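Side-chain contacts in putative uncharacterized protein (Pseudomonas phage 201phi2-1, PDB 3R4V), which belongs to the phage tubulin-like proteins and holds guanosine-5'-diphosphate together with a magnesium ion in its nucleotide pocket: residues Thr13-Ala18 against Cys30-Asp35; Lys36-Val41 against Val47-Gly52; Leu7-Gly12 against Thr19-Leu24. All blocks are in the same frame, centred on the assembly; numbering follows the deposited sequence.

Contact 1: Thr13-Ala18 against Cys30-Asp35; sequences TGMNVA and CFDTCD. With GDP (guanosine-5'-diphosphate), chain B.
In the first beta-alpha-beta unit of this tubulin-like fold, Met-15 and Ala-18 of helix 11-18 pack on Cys-30 and Asp-32 of strand 28-32, the helix running roughly antiparallel to the strand with 8.3 Å between the segment axes. Met-15 does most of the reaching. Its chain bends at chi2 and again at chi3, which folds the sulfur against the strand, where Met-15 SD lies 3.6 Å from Cys-30 CB. The next atom inward, Met-15 CG, passes Asp-32 OD1 at 3.8 Å. One turn on, the small Ala-18 suits a close approach: its CB meets Cys-30 SG at 3.6 Å. Asp-32 OD2 accepts the backbone N-H of Thr-33 (2.8 Å) on its anti side, 34° out of the carboxylate plane, and the side chain lies about 4 Å from the magnesium ion. The helix's other flank serves the nucleotide. Thr-13 gives both N and OG1 to GDP O2A, while Asn-16 ND2 points almost straight at the guanine O6 (2.8 Å, 176°). The chemistry is therefore graded: thioether, thiol and methyl groups make most of the buried interface, with the Asp-32 carboxylate at the end nearer the metal.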
loop_
_atom_site.group_PDB
_atom_site.type_symbol
_atom_site.label_atom_id
_atom_site.label_comp_id
_atom_site.label_asym_id
_atom_site.label_seq_id
_atom_site.Cartn_x
_atom_site.Cartn_y
_atom_site.Cartn_z
ATOM N N THR A 13 -9.110 5.252 2.791
ATOM C CA THR A 13 -7.826 5.471 3.436
ATOM C C THR A 13 -6.884 6.209 2.497
ATOM O O THR A 13 -6.199 7.148 2.908
ATOM C CB THR A 13 -7.193 4.162 3.901
ATOM O OG1 THR A 13 -7.979 3.608 4.958
ATOM C CG2 THR A 13 -5.796 4.408 4.410
ATOM N N GLY A 14 -6.872 5.789 1.236
ATOM C CA GLY A 14 -6.096 6.464 0.209
ATOM C C GLY A 14 -6.513 7.917 0.037
ATOM O O GLY A 14 -5.663 8.792 -0.087
ATOM N N MET A 15 -7.818 8.169 0.032
ATOM C CA MET A 15 -8.328 9.533 -0.080
ATOM C C MET A 15 -7.847 10.367 1.100
ATOM O O MET A 15 -7.446 11.525 0.942
ATOM C CB MET A 15 -9.860 9.537 -0.126
ATOM C CG MET A 15 -10.473 8.849 -1.336
ATOM S SD MET A 15 -10.291 9.773 -2.878
ATOM C CE MET A 15 -11.172 11.273 -2.479
ATOM N N ASN A 16 -7.889 9.770 2.286
ATOM C CA ASN A 16 -7.506 10.468 3.500
ATOM C C ASN A 16 -6.010 10.804 3.488
ATOM O O ASN A 16 -5.619 11.909 3.844
ATOM C CB ASN A 16 -7.876 9.659 4.747
ATOM C CG ASN A 16 -9.385 9.496 4.934
ATOM O OD1 ASN A 16 -10.199 10.160 4.277
ATOM N ND2 ASN A 16 -9.760 8.623 5.860
ATOM N N VAL A 17 -5.176 9.855 3.061
ATOM C CA VAL A 17 -3.743 10.128 2.973
ATOM C C VAL A 17 -3.458 11.197 1.918
ATOM O O VAL A 17 -2.610 12.067 2.121
ATOM C CB VAL A 17 -2.926 8.855 2.680
ATOM C CG1 VAL A 17 -1.464 9.204 2.449
ATOM C CG2 VAL A 17 -3.051 7.887 3.844
ATOM N N ALA A 18 -4.173 11.136 0.799
ATOM C CA ALA A 18 -4.022 12.141 -0.259
ATOM C C ALA A 18 -4.187 13.590 0.230
ATOM O O ALA A 18 -3.492 14.499 -0.246
ATOM C CB ALA A 18 -4.982 11.853 -1.406
ATOM N N CYS A 30 -6.519 10.121 -7.487
ATOM C CA CYS A 30 -7.318 9.414 -6.485
ATOM C C CYS A 30 -8.480 8.671 -7.119
ATOM O O CYS A 30 -9.095 9.167 -8.052
ATOM C CB CYS A 30 -7.874 10.398 -5.455
ATOM S SG CYS A 30 -6.616 11.308 -4.559
ATOM N N PHE A 31 -8.785 7.494 -6.585
ATOM C CA PHE A 31 -9.891 6.679 -7.077
ATOM C C PHE A 31 -10.713 6.117 -5.919
ATOM O O PHE A 31 -10.163 5.704 -4.898
ATOM C CB PHE A 31 -9.351 5.525 -7.934
ATOM C CG PHE A 31 -8.503 5.981 -9.079
ATOM C CD1 PHE A 31 -7.133 6.114 -8.933
ATOM C CD2 PHE A 31 -9.081 6.325 -10.290
ATOM C CE1 PHE A 31 -6.346 6.561 -9.982
ATOM C CE2 PHE A 31 -8.305 6.777 -11.342
ATOM C CZ PHE A 31 -6.931 6.896 -11.187
ATOM N N ASP A 32 -12.030 6.100 -6.089
ATOM C CA ASP A 32 -12.927 5.502 -5.109
ATOM C C ASP A 32 -14.228 5.118 -5.797
ATOM O O ASP A 32 -14.435 5.416 -6.977
ATOM C CB ASP A 32 -13.206 6.468 -3.947
ATOM C CG ASP A 32 -13.444 5.748 -2.617
ATOM O OD1 ASP A 32 -13.402 6.420 -1.565
ATOM O OD2 ASP A 32 -13.660 4.514 -2.612
ATOM N N THR A 33 -15.101 4.459 -5.046
ATOM C CA THR A 33 -16.363 3.954 -5.573
ATOM C C THR A 33 -17.527 4.873 -5.225
ATOM O O THR A 33 -18.634 4.724 -5.753
ATOM C CB THR A 33 -16.634 2.551 -5.031
ATOM O OG1 THR A 33 -16.494 2.564 -3.605
ATOM C CG2 THR A 33 -15.634 1.559 -5.623
ATOM N N CYS A 34 -17.272 5.812 -4.319
ATOM C CA CYS A 34 -18.251 6.854 -4.010
ATOM C C CYS A 34 -17.508 8.088 -3.523
ATOM O O CYS A 34 -16.295 8.179 -3.687
ATOM C CB CYS A 34 -19.279 6.383 -2.976
ATOM S SG CYS A 34 -20.798 7.377 -2.927
ATOM N N ASP A 35 -18.232 9.050 -2.959
ATOM C CA ASP A 35 -17.616 10.314 -2.557
ATOM C C ASP A 35 -17.587 10.545 -1.044
ATOM O O ASP A 35 -17.455 11.685 -0.594
ATOM C CB ASP A 35 -18.302 11.497 -3.266
ATOM C CG ASP A 35 -19.750 11.709 -2.819
ATOM O OD1 ASP A 35 -20.325 10.824 -2.149
ATOM O OD2 ASP A 35 -20.318 12.774 -3.153
HETATM P PB GDP B . -12.490 1.412 1.471
HETATM O O1B GDP B . -12.991 2.791 1.106
HETATM O O2B GDP B . -11.232 1.146 0.688
HETATM O O3B GDP B . -13.564 0.369 1.184
HETATM O O3A GDP B . -12.206 1.339 3.043
HETATM P PA GDP B . -11.395 2.417 3.920
HETATM O O1A GDP B . -12.123 3.745 4.049
HETATM O O2A GDP B . -9.999 2.593 3.393
HETATM O "O5'" GDP B . -11.407 1.680 5.316
HETATM C "C5'" GDP B . -10.895 0.345 5.471
HETATM C "C4'" GDP B . -10.406 0.130 6.899
HETATM O "O4'" GDP B . -9.203 0.881 7.110
HETATM C "C3'" GDP B . -11.379 0.633 7.953
HETATM O "O3'" GDP B . -12.249 -0.415 8.370
HETATM C "C2'" GDP B . -10.468 1.057 9.085
HETATM O "O2'" GDP B . -10.093 -0.073 9.872
HETATM C "C1'" GDP B . -9.203 1.518 8.398
HETATM N N9 GDP B . -9.201 2.965 8.094
HETATM C C8 GDP B . -10.238 3.724 7.664
HETATM N N7 GDP B . -9.840 5.003 7.442
HETATM C C5 GDP B . -8.516 5.070 7.705
HETATM C C6 GDP B . -7.462 6.108 7.663
HETATM O O6 GDP B . -7.731 7.275 7.315
HETATM N N1 GDP B . -6.213 5.752 8.016
HETATM C C2 GDP B . -5.901 4.492 8.396
HETATM N N2 GDP B . -4.622 4.181 8.734
HETATM N N3 GDP B . -6.816 3.496 8.451
HETATM C C4 GDP B . -8.107 3.724 8.120
#

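Contact 2: Lys36-Val41 against Val47-Gly52; sequences KNVVDV and VTLTKG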
loop_
_atom_site.group_PDB
_atom_site.type_symbol
_atom_site.label_atom_id
_atom_site.label_comp_id
_atom_site.label_asym_id
_atom_site.label_seq_id
_atom_site.Cartn_x
_atom_site.Cartn_y
_atom_site.Cartn_z
ATOM N N LYS A 36 -17.701 9.475 -0.266
ATOM C CA LYS A 36 -17.781 9.600 1.189
ATOM C C LYS A 36 -16.544 10.273 1.780
ATOM O O LYS A 36 -16.613 10.914 2.831
ATOM C CB LYS A 36 -18.006 8.232 1.841
ATOM C CG LYS A 36 -19.213 7.487 1.295
ATOM C CD LYS A 36 -19.543 6.253 2.123
ATOM C CE LYS A 36 -20.472 5.312 1.363
ATOM N NZ LYS A 36 -21.700 5.996 0.870
ATOM N N ASN A 37 -15.418 10.138 1.088
ATOM C CA ASN A 37 -14.146 10.653 1.582
ATOM C C ASN A 37 -13.606 11.850 0.822
ATOM O O ASN A 37 -12.511 12.322 1.111
ATOM C CB ASN A 37 -13.095 9.540 1.582
ATOM C CG ASN A 37 -13.345 8.518 2.656
ATOM O OD1 ASN A 37 -14.257 7.700 2.544
ATOM N ND2 ASN A 37 -12.523 8.542 3.704
ATOM N N VAL A 38 -14.365 12.335 -0.152
ATOM C CA VAL A 38 -13.952 13.508 -0.913
ATOM C C VAL A 38 -14.145 14.760 -0.074
ATOM O O VAL A 38 -15.241 14.996 0.434
ATOM C CB VAL A 38 -14.757 13.640 -2.222
ATOM C CG1 VAL A 38 -14.368 14.915 -2.960
ATOM C CG2 VAL A 38 -14.552 12.411 -3.102
ATOM N N VAL A 39 -13.085 15.550 0.087
ATOM C CA VAL A 39 -13.195 16.846 0.765
ATOM C C VAL A 39 -12.698 17.982 -0.129
ATOM O O VAL A 39 -12.148 17.741 -1.205
ATOM C CB VAL A 39 -12.453 16.866 2.124
ATOM C CG1 VAL A 39 -13.077 15.864 3.078
ATOM C CG2 VAL A 39 -10.958 16.570 1.941
ATOM N N ASP A 40 -12.892 19.217 0.323
ATOM C CA ASP A 40 -12.572 20.391 -0.482
ATOM C C ASP A 40 -11.143 20.417 -1.028
ATOM O O ASP A 40 -10.929 20.790 -2.182
ATOM C CB ASP A 40 -12.860 21.676 0.299
ATOM C CG ASP A 40 -14.294 22.160 0.128
ATOM O OD1 ASP A 40 -15.205 21.316 -0.022
ATOM O OD2 ASP A 40 -14.506 23.389 0.141
ATOM N N VAL A 41 -10.170 20.031 -0.205
ATOM C CA VAL A 41 -8.760 20.092 -0.615
ATOM C C VAL A 41 -8.438 19.222 -1.827
ATOM O O VAL A 41 -7.434 19.440 -2.509
ATOM C CB VAL A 41 -7.784 19.729 0.532
ATOM C CG1 VAL A 41 -7.837 20.775 1.641
ATOM C CG2 VAL A 41 -8.066 18.329 1.063
ATOM N N VAL A 47 -9.389 13.383 -9.072
ATOM C CA VAL A 47 -10.289 12.461 -8.390
ATOM C C VAL A 47 -11.230 11.819 -9.393
ATOM O O VAL A 47 -11.917 12.514 -10.143
ATOM C CB VAL A 47 -11.116 13.171 -7.304
ATOM C CG1 VAL A 47 -12.074 12.193 -6.655
ATOM C CG2 VAL A 47 -10.199 13.795 -6.264
ATOM N N THR A 48 -11.254 10.489 -9.406
ATOM C CA THR A 48 -12.138 9.762 -10.304
ATOM C C THR A 48 -12.934 8.727 -9.519
ATOM O O THR A 48 -12.361 7.895 -8.821
ATOM C CB THR A 48 -11.349 9.066 -11.423
ATOM O OG1 THR A 48 -10.513 10.024 -12.089
ATOM C CG2 THR A 48 -12.297 8.424 -12.429
ATOM N N LEU A 49 -14.258 8.803 -9.623
ATOM C CA LEU A 49 -15.146 7.862 -8.942
ATOM C C LEU A 49 -15.772 6.903 -9.950
ATOM O O LEU A 49 -16.276 7.339 -10.988
ATOM C CB LEU A 49 -16.254 8.608 -8.190
ATOM C CG LEU A 49 -15.790 9.721 -7.247
ATOM C CD1 LEU A 49 -16.991 10.406 -6.611
ATOM C CD2 LEU A 49 -14.843 9.186 -6.183
ATOM N N THR A 50 -15.720 5.605 -9.646
ATOM C CA THR A 50 -16.298 4.590 -10.518
ATOM C C THR A 50 -17.813 4.737 -10.608
ATOM O O THR A 50 -18.456 5.282 -9.707
ATOM C CB THR A 50 -15.956 3.151 -10.054
ATOM O OG1 THR A 50 -16.335 2.984 -8.682
ATOM C CG2 THR A 50 -14.465 2.881 -10.187
ATOM N N LYS A 51 -18.369 4.250 -11.708
ATOM C CA LYS A 51 -19.797 4.358 -11.972
ATOM C C LYS A 51 -20.561 3.146 -11.435
ATOM O O LYS A 51 -20.034 2.030 -11.397
ATOM C CB LYS A 51 -20.037 4.513 -13.477
ATOM C CG LYS A 51 -19.679 5.895 -14.022
ATOM C CD LYS A 51 -18.980 5.809 -15.375
ATOM C CE LYS A 51 -19.793 5.008 -16.383
ATOM N NZ LYS A 51 -21.081 5.672 -16.729
ATOM N N GLY A 52 -21.797 3.381 -11.007
ATOM C CA GLY A 52 -22.677 2.322 -10.550
ATOM C C GLY A 52 -22.237 1.588 -9.299
ATOM O O GLY A 52 -22.623 0.434 -9.092
#
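Val-38 is the residue through which the loop 36-41 touches the edge strand 46-49, meeting Val-47 and Leu-49. The loop leads from strand 28-32 to strand 46-49 and passes over one face of the latter. Next to Lys-36, whose long charged chain suits the surface, comes Asn-37. Its amide ND2 turns to helix 11-18 and is hydrogen-bonded to Asn-16 OD1, which probably helps to fix the amide whose ND2 bonds the guanine O6. Val-38 then turns its side chain to the strand at its first bond. With CG1 anti to the backbone N (chi1 177°), the other branch, CG2, lies anti to the carbonyl carbon and does the touching. Val-38 CG2 lies 4.3 Å from Val-47 CG1 and 4.5 Å from Leu-49 CD2. Those two methyls come from alternate residues of the strand and therefore lie on the same face of it; they are themselves 4.1 Å apart, Val-47 CG1 to Leu-49 CD2, so the valine methyl rests across both. Thr-48, between them, faces the other way, toward Phe-31 and Leu-74 of helix 71-76. Met-15 of helix 11-18 also packs on Val-38. Beyond it, the backbone N of Val-39 is hydrogen-bonded to His-42 ND1, and the chain enters the short 3-10 turn at Asp-40 and Val-41. Compact branched residues suit both sides, because they present methyl groups without polar atoms that would need partners. No hydrogen bond joins the two segments, and only 84 Å² is buried between them. The contact is thus a light, purely apolar one at the partly exposed margin of the sheet, set by methyl packing and not by directional bonds.

Contact 3: Leu7-Gly12 against Thr19-Leu24; sequences LIFAGG and TKLVDL. With GDP (guanosine-5'-diphosphate), chain B.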
loop_
_atom_site.group_PDB
_atom_site.type_symbol
_atom_site.label_atom_id
_atom_site.label_comp_id
_atom_site.label_asym_id
_atom_site.label_seq_id
_atom_site.Cartn_x
_atom_site.Cartn_y
_atom_site.Cartn_z
ATOM N N LEU A 7 1.417 9.536 -8.328
ATOM C CA LEU A 7 0.943 8.993 -7.061
ATOM C C LEU A 7 -0.525 8.601 -7.173
ATOM O O LEU A 7 -1.377 9.408 -7.566
ATOM C CB LEU A 7 1.121 10.009 -5.931
ATOM C CG LEU A 7 2.565 10.424 -5.655
ATOM C CD1 LEU A 7 2.930 11.632 -6.510
ATOM C CD2 LEU A 7 2.742 10.750 -4.195
ATOM N N ILE A 8 -0.818 7.363 -6.794
ATOM C CA ILE A 8 -2.159 6.820 -6.942
ATOM C C ILE A 8 -2.719 6.408 -5.580
ATOM O O ILE A 8 -2.056 5.690 -4.831
ATOM C CB ILE A 8 -2.116 5.598 -7.856
ATOM C CG1 ILE A 8 -1.618 6.010 -9.244
ATOM C CG2 ILE A 8 -3.488 4.931 -7.925
ATOM C CD1 ILE A 8 -1.059 4.867 -10.057
ATOM N N PHE A 9 -3.931 6.870 -5.268
ATOM C CA PHE A 9 -4.582 6.593 -3.986
ATOM C C PHE A 9 -5.941 5.983 -4.236
ATOM O O PHE A 9 -6.671 6.427 -5.125
ATOM C CB PHE A 9 -4.776 7.886 -3.178
ATOM C CG PHE A 9 -3.493 8.542 -2.803
ATOM C CD1 PHE A 9 -2.864 8.218 -1.609
ATOM C CD2 PHE A 9 -2.874 9.418 -3.673
ATOM C CE1 PHE A 9 -1.651 8.791 -1.269
ATOM C CE2 PHE A 9 -1.663 10.001 -3.338
ATOM C CZ PHE A 9 -1.051 9.686 -2.134
ATOM N N ALA A 10 -6.295 4.984 -3.436
ATOM C CA ALA A 10 -7.545 4.261 -3.656
ATOM C C ALA A 10 -8.287 4.007 -2.359
ATOM O O ALA A 10 -7.680 3.712 -1.329
ATOM C CB ALA A 10 -7.273 2.950 -4.356
ATOM N N GLY A 11 -9.615 4.131 -2.420
ATOM C CA GLY A 11 -10.457 3.845 -1.277
ATOM C C GLY A 11 -10.415 5.000 -0.289
ATOM O O GLY A 11 -9.671 5.966 -0.483
ATOM N N GLY A 12 -11.198 4.900 0.779
ATOM C CA GLY A 12 -11.218 5.935 1.802
ATOM C C GLY A 12 -9.868 6.277 2.411
ATOM O O GLY A 12 -9.508 7.453 2.530
ATOM N N THR A 19 -5.095 13.821 1.174
ATOM C CA THR A 19 -5.341 15.188 1.646
ATOM C C THR A 19 -4.054 15.828 2.178
ATOM O O THR A 19 -3.917 17.049 2.218
ATOM C CB THR A 19 -6.439 15.254 2.736
ATOM O OG1 THR A 19 -5.976 14.624 3.937
ATOM C CG2 THR A 19 -7.723 14.577 2.260
ATOM N N LYS A 20 -3.104 14.992 2.578
ATOM C CA LYS A 20 -1.879 15.494 3.178
ATOM C C LYS A 20 -0.821 15.755 2.121
ATOM O O LYS A 20 0.247 16.297 2.412
ATOM C CB LYS A 20 -1.383 14.510 4.237
ATOM C CG LYS A 20 -2.436 14.255 5.296
ATOM C CD LYS A 20 -1.942 13.363 6.407
ATOM C CE LYS A 20 -2.957 13.350 7.538
ATOM N NZ LYS A 20 -3.283 14.735 7.977
ATOM N N LEU A 21 -1.139 15.386 0.885
ATOM C CA LEU A 21 -0.201 15.506 -0.218
ATOM C C LEU A 21 -0.730 16.359 -1.372
ATOM O O LEU A 21 -0.219 16.275 -2.493
ATOM C CB LEU A 21 0.184 14.111 -0.718
ATOM C CG LEU A 21 0.866 13.224 0.331
ATOM C CD1 LEU A 21 0.869 11.740 -0.059
ATOM C CD2 LEU A 21 2.288 13.722 0.577
ATOM N N VAL A 22 -1.737 17.192 -1.103
ATOM C CA VAL A 22 -2.365 17.974 -2.164
ATOM C C VAL A 22 -1.405 18.972 -2.802
ATOM O O VAL A 22 -1.627 19.428 -3.924
ATOM C CB VAL A 22 -3.642 18.699 -1.684
ATOM C CG1 VAL A 22 -4.749 17.692 -1.393
ATOM C CG2 VAL A 22 -3.348 19.577 -0.468
ATOM N N ASP A 23 -0.328 19.304 -2.096
ATOM C CA ASP A 23 0.658 20.217 -2.647
ATOM C C ASP A 23 1.347 19.622 -3.875
ATOM O O ASP A 23 1.989 20.344 -4.636
ATOM C CB ASP A 23 1.688 20.601 -1.583
ATOM C CG ASP A 23 2.337 19.390 -0.948
ATOM O OD1 ASP A 23 1.698 18.754 -0.078
ATOM O OD2 ASP A 23 3.485 19.075 -1.323
ATOM N N LEU A 24 1.215 18.307 -4.063
ATOM C CA LEU A 24 1.800 17.633 -5.224
ATOM C C LEU A 24 0.899 17.719 -6.456
ATOM O O LEU A 24 1.300 17.353 -7.559
ATOM C CB LEU A 24 2.127 16.171 -4.902
ATOM C CG LEU A 24 3.159 15.980 -3.790
ATOM C CD1 LEU A 24 3.476 14.496 -3.589
ATOM C CD2 LEU A 24 4.421 16.782 -4.093
HETATM P PB GDP B . -12.490 1.412 1.471
HETATM O O1B GDP B . -12.991 2.791 1.106
HETATM O O2B GDP B . -11.232 1.146 0.688
HETATM O O3B GDP B . -13.564 0.369 1.184
HETATM O O3A GDP B . -12.206 1.339 3.043
HETATM P PA GDP B . -11.395 2.417 3.920
HETATM O O1A GDP B . -12.123 3.745 4.049
HETATM O O2A GDP B . -9.999 2.593 3.393
HETATM O "O5'" GDP B . -11.407 1.680 5.316
HETATM C "C5'" GDP B . -10.895 0.345 5.471
HETATM C "C4'" GDP B . -10.406 0.130 6.899
HETATM O "O4'" GDP B . -9.203 0.881 7.110
HETATM C "C3'" GDP B . -11.379 0.633 7.953
HETATM O "O3'" GDP B . -12.249 -0.415 8.370
HETATM C "C2'" GDP B . -10.468 1.057 9.085
HETATM O "O2'" GDP B . -10.093 -0.073 9.872
HETATM C "C1'" GDP B . -9.203 1.518 8.398
HETATM N N9 GDP B . -9.201 2.965 8.094
HETATM C C8 GDP B . -10.238 3.724 7.664
HETATM N N7 GDP B . -9.840 5.003 7.442
HETATM C C5 GDP B . -8.516 5.070 7.705
HETATM C C6 GDP B . -7.462 6.108 7.663
HETATM O O6 GDP B . -7.731 7.275 7.315
HETATM N N1 GDP B . -6.213 5.752 8.016
HETATM C C2 GDP B . -5.901 4.492 8.396
HETATM N N2 GDP B . -4.622 4.181 8.734
HETATM N N3 GDP B . -6.816 3.496 8.451
HETATM C C4 GDP B . -8.107 3.724 8.120
#
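Two apolar pairs carry this contact, Phe-9 with Leu-21 and Leu-7 with Leu-24. Leu-21 CD1 approaches the far end of the Phe-9 ring obliquely, 3.5 Å from CZ, the side chains crossing at about a right angle. With CG anti to the carbonyl carbon (chi1 -63°), the Phe-9 ring carries CZ out to Leu-21. Leu-24 CD1 sits by both methyls of Leu-7, nearer to CD2 (3.9 Å) than to CD1 (4.1 Å). Leu-7 and Phe-9 alternate along the strand and so turn to the same face, while a backbone hydrogen bond from Leu-24 N to Leu-21 O (2.9 Å) closes the turn, both leucines facing strand 6-10. Large branched and aromatic groups suit this mostly buried layer. Past the strand the requirement reverses: Gly-11 (phi 78°) and Gly-12, lacking a beta carbon, avoid running into GDP O2B and O1A respectively, and Gly-12 N donates nearly straight to GDP O1B (2.8 Å, 174°). Farther out, Lys-20 forms salt bridges with Glu-162 and Asp-166, and Asp-23 one with Arg-173, tying the turn to helix 161-178. Ile-172 of that helix packs on both Leu-7 and Leu-21, while strand 6-10 lies between strands 28-32 and 84-89 in the sheet.

The three contacts form one end of the nucleotide-binding sheet, where strands 6-10, 28-32 and 46-49 lie side by side in parallel, the last at the edge. Contacts 1 and 3 have centres about 7 Å apart and interlock along the chain: their segments alternate, both use helix 11-18, and both touch GDP. Contact 2 follows in series, its centre about 6 Å from that of contact 1 and about 12 Å from that of contact 3. Backbone bonds join them, Phe-31 N to Phe-9 O and Thr-48 N to Cys-30 O. Packing thus runs outward from the strand leading into the phosphate site to the sheet's margin, within what is probably the nucleotide-binding part of a tubulin-like fold.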